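PDB 4XXL: cytochrome c class I from Sideroxydans lithotrophicus, which binds a covalently attached heme c and probably shuttles electrons during lithoautotrophic growth. Local coordinates for residues I76-K84 against E93-K101. Sequence-based numbering, arbitrary orientation. Where two conformers were deposited one is given.
Sequences IHHVTSGEK and EEHKNINGK. With HEC (heme c), chain B.
H78 turns an edge onto the face of H95: CE1 of H78 lies over the middle of the H95 ring, with planes at 53° in an edge-to-face pair. With chi1 at 173°, H78 carries its CG on the far side of CB from the backbone N, and the ring lies beside the porphyrin, where CE1 comes 3.3 Å from HEC C1A. H95 binds the heme iron through NE2 (2.0 Å), opposite H47. Its other nitrogen, ND1, donates to a lone pair of K96 O at 2.9 Å, fixing the imidazole's rotation; a flat ring with two nitrogens suits both tasks. The backbone N of H95 donates a hydrogen bond to E83 O (2.8 Å). The branched V79 and I98 cross obliquely, CG2 of V79 lying 3.8 Å from CG1 of I98 and also touching HEC CBB. N97 makes an Asx turn, OD1 accepting from N99 N, while a water joins its ND2 to T80 O. Trimming N97 to an alanine is likely to leave N99 N without its acceptor and that water without one partner. Past helix 71-81, G82 first leaves helical torsions, its positive phi (65°) easy for glycine, and the chain turns toward strand 84-86, which pairs antiparallel with strand 92-94; V79 and I98 both rest on I107 of helix 104-115.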
ATOM      1  N   ILE A  76       5.862   0.451  -5.010  1.00 13.17           N
ATOM      2  CA  ILE A  76       6.980   1.137  -4.284  1.00 13.29           C
ATOM      3  C   ILE A  76       6.999   2.623  -4.682  1.00 14.37           C
ATOM      4  O   ILE A  76       7.121   3.500  -3.797  1.00 13.70           O
ATOM      5  CB  ILE A  76       8.360   0.485  -4.517  1.00 14.35           C
ATOM      6  CG1 ILE A  76       8.358  -0.871  -3.840  1.00 13.66           C
ATOM      7  CG2 ILE A  76       9.470   1.414  -4.013  1.00 13.81           C
ATOM      8  CD1 ILE A  76       9.580  -1.750  -4.134  1.00 15.66           C
ATOM      9  N   HIS A  77       6.837   2.888  -6.002  1.00 11.61           N
ATOM     10  CA  HIS A  77       6.702   4.241  -6.488  1.00 13.57           C
ATOM     11  C   HIS A  77       5.514   4.961  -5.881  1.00 12.10           C
ATOM     12  O   HIS A  77       5.636   6.071  -5.373  1.00 13.05           O
ATOM     13  CB  HIS A  77       6.633   4.270  -8.014  1.00 14.46           C
ATOM     14  CG  HIS A  77       6.364   5.618  -8.550  1.00 17.41           C
ATOM     15  ND1 HIS A  77       7.348   6.566  -8.721  1.00 20.85           N
ATOM     16  CD2 HIS A  77       5.205   6.209  -8.912  1.00 21.55           C
ATOM     17  CE1 HIS A  77       6.808   7.676  -9.194  1.00 21.59           C
ATOM     18  NE2 HIS A  77       5.508   7.487  -9.315  1.00 24.58           N
ATOM     19  N   HIS A  78       4.383   4.306  -5.863  1.00 11.15           N
ATOM     20  CA  HIS A  78       3.177   4.944  -5.362  1.00 13.25           C
ATOM     21  C   HIS A  78       3.312   5.393  -3.905  1.00 12.02           C
ATOM     22  O   HIS A  78       2.805   6.443  -3.545  1.00 13.50           O
ATOM     23  CB  HIS A  78       2.007   3.960  -5.426  1.00 13.06           C
ATOM     24  CG  HIS A  78       0.765   4.482  -4.785  1.00 13.06           C
ATOM     25  ND1 HIS A  78       0.366   4.159  -3.513  1.00 16.25           N
ATOM     26  CD2 HIS A  78      -0.145   5.372  -5.252  1.00 14.59           C
ATOM     27  CE1 HIS A  78      -0.733   4.819  -3.231  1.00 16.07           C
ATOM     28  NE2 HIS A  78      -1.088   5.515  -4.283  1.00 15.51           N
ATOM     29  N   VAL A  79       3.951   4.584  -3.065  1.00 11.04           N
ATOM     30  CA  VAL A  79       4.069   4.936  -1.641  1.00 12.34           C
ATOM     31  C   VAL A  79       5.217   5.868  -1.247  1.00 12.31           C
ATOM     32  O   VAL A  79       5.335   6.281  -0.068  1.00 12.31           O
ATOM     33  CB  VAL A  79       4.074   3.653  -0.836  1.00 13.88           C
ATOM     34  CG1 VAL A  79       5.414   2.934  -0.840  1.00 15.57           C
ATOM     35  CG2 VAL A  79       3.498   3.863   0.563  1.00 16.20           C
ATOM     36  N   THR A  80       6.071   6.148  -2.221  1.00 11.08           N
ATOM     37  CA  THR A  80       7.258   6.993  -2.013  1.00 13.44           C
ATOM     38  C   THR A  80       7.253   8.257  -2.854  1.00 13.48           C
ATOM     39  O   THR A  80       8.290   8.920  -2.938  1.00 15.18           O
ATOM     40  CB  THR A  80       8.577   6.185  -2.257  1.00 13.00           C
ATOM     41  OG1 THR A  80       8.616   5.770  -3.610  1.00 13.37           O
ATOM     42  CG2 THR A  80       8.758   5.000  -1.284  1.00 14.01           C
ATOM     43  N   SER A  81       6.154   8.596  -3.539  0.50 13.42           N
ATOM     44  CA  SER A  81       6.092   9.810  -4.403  0.50 13.52           C
ATOM     45  C   SER A  81       5.122  10.924  -4.002  0.50 13.28           C
ATOM     46  O   SER A  81       5.303  12.054  -4.430  0.50 14.88           O
ATOM     47  CB  SER A  81       5.753   9.447  -5.840  0.50 14.36           C
ATOM     48  OG  SER A  81       4.568   8.697  -5.900  0.50 14.46           O
ATOM     49  N   GLY A  82       4.080  10.619  -3.245  1.00 12.77           N
ATOM     50  CA  GLY A  82       3.076  11.648  -2.932  1.00 14.03           C
ATOM     51  C   GLY A  82       2.283  12.185  -4.054  1.00 14.54           C
ATOM     52  O   GLY A  82       1.961  13.417  -4.069  1.00 16.50           O
ATOM     53  N   GLU A  83       1.930  11.311  -4.996  1.00 14.62           N
ATOM     54  CA  GLU A  83       1.130  11.761  -6.116  1.00 16.72           C
ATOM     55  C   GLU A  83      -0.312  11.839  -5.678  1.00 15.51           C
ATOM     56  O   GLU A  83      -0.697  11.366  -4.589  1.00 17.44           O
ATOM     57  CB  GLU A  83       1.310  10.807  -7.285  1.00 18.67           C
ATOM     58  CG  GLU A  83       2.720  10.885  -7.865  1.00 22.75           C
ATOM     59  CD  GLU A  83       3.034   9.853  -8.956  1.00 29.63           C
ATOM     60  OE1 GLU A  83       2.307   8.842  -9.097  1.00 34.37           O
ATOM     61  OE2 GLU A  83       4.056  10.047  -9.657  1.00 37.96           O
ATOM     62  N   LYS A  84      -1.128  12.468  -6.526  1.00 19.54           N
ATOM     63  CA  LYS A  84      -2.540  12.673  -6.195  1.00 20.85           C
ATOM     64  C   LYS A  84      -3.284  11.362  -5.920  1.00 19.63           C
ATOM     65  O   LYS A  84      -3.081  10.304  -6.545  1.00 21.47           O
ATOM     66  CB  LYS A  84      -3.256  13.521  -7.265  1.00 26.49           C
ATOM     67  CG  LYS A  84      -2.729  14.958  -7.295  1.00 34.50           C
ATOM     68  CD  LYS A  84      -3.344  15.856  -6.204  1.00 41.52           C
ATOM     69  CE  LYS A  84      -4.567  16.618  -6.730  1.00 46.48           C
ATOM     70  NZ  LYS A  84      -5.038  17.761  -5.886  1.00 51.14           N
ATOM     71  N   GLU A  93      -6.000  14.529  -2.395  1.00 14.60           N
ATOM     72  CA  GLU A  93      -4.867  14.842  -1.473  1.00 14.24           C
ATOM     73  C   GLU A  93      -3.636  14.201  -2.098  1.00 14.55           C
ATOM     74  O   GLU A  93      -3.744  13.297  -2.884  1.00 14.52           O
ATOM     75  CB  GLU A  93      -5.034  14.210  -0.092  1.00 15.28           C
ATOM     76  CG  GLU A  93      -6.319  14.621   0.618  1.00 15.94           C
ATOM     77  CD  GLU A  93      -6.478  14.029   2.016  1.00 16.81           C
ATOM     78  OE1 GLU A  93      -5.530  13.401   2.571  1.00 15.99           O
ATOM     79  OE2 GLU A  93      -7.614  14.188   2.580  1.00 16.58           O
ATOM     80  N   GLU A  94      -2.453  14.670  -1.708  1.00 13.43           N
ATOM     81  CA  GLU A  94      -1.211  13.976  -2.109  1.00 14.59           C
ATOM     82  C   GLU A  94      -1.177  12.719  -1.213  1.00 11.79           C
ATOM     83  O   GLU A  94      -1.426  12.827   0.015  1.00 11.91           O
ATOM     84  CB  GLU A  94       0.027  14.858  -1.860  1.00 16.34           C
ATOM     85  CG  GLU A  94       0.161  16.142  -2.656  1.00 19.06           C
ATOM     86  CD  GLU A  94       0.910  17.300  -1.908  1.00 22.00           C
ATOM     87  OE1 GLU A  94       0.250  18.376  -1.682  1.00 27.21           O
ATOM     88  OE2 GLU A  94       2.128  17.151  -1.515  1.00 23.14           O
ATOM     89  N   HIS A  95      -0.908  11.525  -1.779  1.00 11.40           N
ATOM     90  CA  HIS A  95      -0.911  10.274  -0.983  1.00 10.62           C
ATOM     91  C   HIS A  95       0.203  10.296   0.059  1.00  9.85           C
ATOM     92  O   HIS A  95       1.273  10.896  -0.209  1.00 11.04           O
ATOM     93  CB  HIS A  95      -0.832   9.045  -1.875  1.00 10.99           C
ATOM     94  CG  HIS A  95      -1.107   7.717  -1.173  1.00  9.63           C
ATOM     95  ND1 HIS A  95      -0.144   7.068  -0.451  1.00 11.08           N
ATOM     96  CD2 HIS A  95      -2.259   7.050  -0.905  1.00  8.68           C
ATOM     97  CE1 HIS A  95      -0.653   5.995   0.126  1.00  9.76           C
ATOM     98  NE2 HIS A  95      -1.940   5.888  -0.192  1.00  9.56           N
ATOM     99  N   LYS A  96      -0.036   9.658   1.203  1.00 10.06           N
ATOM    100  CA  LYS A  96       0.978   9.383   2.256  1.00 10.64           C
ATOM    101  C   LYS A  96       2.291   8.946   1.572  1.00 11.38           C
ATOM    102  O   LYS A  96       2.275   8.091   0.673  1.00 11.21           O
ATOM    103  CB  LYS A  96       0.479   8.297   3.188  1.00 12.83           C
ATOM    104  CG  LYS A  96       1.483   7.904   4.265  1.00 15.62           C
ATOM    105  CD  LYS A  96       1.650   9.014   5.230  1.00 16.97           C
ATOM    106  CE  LYS A  96       2.500   8.572   6.419  1.00 19.71           C
ATOM    107  NZ  LYS A  96       2.711   9.716   7.321  1.00 23.37           N
ATOM    108  N   ASN A  97       3.382   9.608   1.916  1.00 11.39           N
ATOM    109  CA  ASN A  97       4.677   9.343   1.300  1.00 11.71           C
ATOM    110  C   ASN A  97       5.610   8.863   2.396  1.00 11.29           C
ATOM    111  O   ASN A  97       5.945   9.669   3.282  1.00 12.95           O
ATOM    112  CB  ASN A  97       5.186  10.619   0.650  1.00 11.82           C
ATOM    113  CG  ASN A  97       6.473  10.443  -0.029  1.00 12.19           C
ATOM    114  OD1 ASN A  97       7.172   9.446   0.151  1.00 11.95           O
ATOM    115  ND2 ASN A  97       6.824  11.410  -0.799  1.00 14.16           N
ATOM    116  N   ILE A  98       6.046   7.622   2.325  1.00 11.09           N
ATOM    117  CA  ILE A  98       6.947   7.106   3.330  1.00 12.62           C
ATOM    118  C   ILE A  98       8.431   7.097   2.876  1.00 13.20           C
ATOM    119  O   ILE A  98       9.304   6.458   3.552  1.00 12.56           O
ATOM    120  CB  ILE A  98       6.501   5.741   3.895  1.00 14.85           C
ATOM    121  CG1 ILE A  98       6.430   4.712   2.796  1.00 17.25           C
ATOM    122  CG2 ILE A  98       5.171   5.929   4.660  1.00 16.09           C
ATOM    123  CD1 ILE A  98       6.095   3.319   3.316  1.00 18.36           C
ATOM    124  N   ASN A  99       8.744   7.801   1.800  1.00 12.22           N
ATOM    125  CA  ASN A  99      10.142   7.903   1.345  1.00 13.63           C
ATOM    126  C   ASN A  99      10.994   8.523   2.461  1.00 14.25           C
ATOM    127  O   ASN A  99      10.639   9.541   3.015  1.00 15.65           O
ATOM    128  CB  ASN A  99      10.221   8.645   0.079  1.00 13.33           C
ATOM    129  CG  ASN A  99      11.495   8.356  -0.720  1.00 13.20           C
ATOM    130  OD1 ASN A  99      12.035   7.246  -0.684  1.00 16.15           O
ATOM    131  ND2 ASN A  99      11.931   9.343  -1.453  1.00 16.96           N
ATOM    132  N   GLY A 100      12.051   7.815   2.846  1.00 15.25           N
ATOM    133  CA  GLY A 100      12.917   8.295   3.911  1.00 15.85           C
ATOM    134  C   GLY A 100      12.410   8.015   5.311  1.00 18.49           C
ATOM    135  O   GLY A 100      13.100   8.317   6.287  1.00 20.38           O
ATOM    136  N   LYS A 101      11.234   7.405   5.438  1.00 17.13           N
ATOM    137  CA  LYS A 101      10.639   7.112   6.759  1.00 18.25           C
ATOM    138  C   LYS A 101      10.787   5.653   7.183  1.00 17.29           C
ATOM    139  O   LYS A 101      10.438   5.264   8.304  1.00 17.77           O
ATOM    140  CB  LYS A 101       9.166   7.481   6.823  1.00 20.18           C
ATOM    141  CG  LYS A 101       8.880   8.939   6.582  1.00 24.87           C
ATOM    142  CD  LYS A 101       9.874   9.915   7.203  1.00 29.30           C
ATOM    143  CE  LYS A 101       9.530  11.360   6.787  1.00 35.58           C
ATOM    144  NZ  LYS A 101       8.142  11.723   7.188  1.00 39.03           N
TER
HETATM  145 FE   HEC B 201      -3.269   4.589   0.453  1.00  9.92          FE
HETATM  146  CHA HEC B 201      -4.418   4.128  -2.799  1.00 10.67           C
HETATM  147  CHB HEC B 201      -1.107   1.922   0.085  1.00 10.88           C
HETATM  148  CHC HEC B 201      -1.792   5.378   3.472  1.00  9.80           C
HETATM  149  CHD HEC B 201      -5.770   6.761   1.074  1.00 11.09           C
HETATM  150  NA  HEC B 201      -2.827   3.318  -1.110  1.00 10.94           N
HETATM  151  C1A HEC B 201      -3.463   3.254  -2.297  1.00 11.23           C
HETATM  152  C2A HEC B 201      -2.949   2.126  -2.987  1.00 10.12           C
HETATM  153  C3A HEC B 201      -2.045   1.516  -2.150  1.00 10.67           C
HETATM  154  C4A HEC B 201      -1.974   2.275  -0.950  1.00  9.93           C
HETATM  155  CMA HEC B 201      -1.267   0.257  -2.380  1.00 11.38           C
HETATM  156  CAA HEC B 201      -3.393   1.728  -4.394  1.00 10.14           C
HETATM  157  CBA HEC B 201      -2.547   2.464  -5.408  1.00 11.10           C
HETATM  158  CGA HEC B 201      -2.808   2.050  -6.847  1.00 13.97           C
HETATM  159  O1A HEC B 201      -3.843   1.431  -7.134  1.00 15.49           O
HETATM  160  O2A HEC B 201      -1.888   2.236  -7.711  1.00 16.56           O
HETATM  161  NB  HEC B 201      -1.770   3.815   1.571  1.00  8.80           N
HETATM  162  C1B HEC B 201      -1.006   2.719   1.238  1.00  9.83           C
HETATM  163  C2B HEC B 201      -0.040   2.492   2.265  1.00  9.95           C
HETATM  164  C3B HEC B 201      -0.178   3.432   3.214  1.00 10.71           C
HETATM  165  C4B HEC B 201      -1.267   4.298   2.781  1.00  9.56           C
HETATM  166  CMB HEC B 201       0.982   1.392   2.236  1.00 11.12           C
HETATM  167  CAB HEC B 201       0.636   3.715   4.415  1.00 10.13           C
HETATM  168  CBB HEC B 201       1.961   4.039   4.042  1.00 12.08           C
HETATM  169  NC  HEC B 201      -3.755   5.852   2.026  1.00 10.36           N
HETATM  170  C1C HEC B 201      -2.956   5.997   3.115  1.00  9.90           C
HETATM  171  C2C HEC B 201      -3.675   6.870   3.954  1.00 10.35           C
HETATM  172  C3C HEC B 201      -4.873   7.238   3.372  1.00 10.99           C
HETATM  173  C4C HEC B 201      -4.852   6.589   2.101  1.00 11.03           C
HETATM  174  CMC HEC B 201      -3.197   7.219   5.315  1.00 10.44           C
HETATM  175  CAC HEC B 201      -5.958   8.126   3.962  1.00 11.49           C
HETATM  176  CBC HEC B 201      -5.614   9.403   4.426  1.00 12.57           C
HETATM  177  ND  HEC B 201      -4.703   5.321  -0.643  1.00  8.74           N
HETATM  178  C1D HEC B 201      -5.685   6.191  -0.219  1.00 10.43           C
HETATM  179  C2D HEC B 201      -6.617   6.536  -1.322  1.00 11.26           C
HETATM  180  C3D HEC B 201      -6.220   5.808  -2.357  1.00 11.78           C
HETATM  181  C4D HEC B 201      -5.050   5.013  -1.937  1.00 10.59           C
HETATM  182  CMD HEC B 201      -7.764   7.467  -1.228  1.00 11.46           C
HETATM  183  CAD HEC B 201      -6.878   5.735  -3.746  1.00 15.45           C
HETATM  184  CBD HEC B 201      -6.283   6.752  -4.675  1.00 19.05           C
HETATM  185  CGD HEC B 201      -6.871   6.783  -6.091  1.00 25.23           C
HETATM  186  O1D HEC B 201      -7.480   5.796  -6.606  1.00 30.14           O
HETATM  187  O2D HEC B 201      -6.661   7.818  -6.778  1.00 26.62           O
HETATM  188  O   HOH W   1       3.291   8.409  -1.877  1.00 11.93           O
HETATM  189  O   HOH W   2       8.735  11.887  -3.121  1.00 39.37           O
HETATM  190  O   HOH W   3       3.626  15.150  -2.645  1.00 20.78           O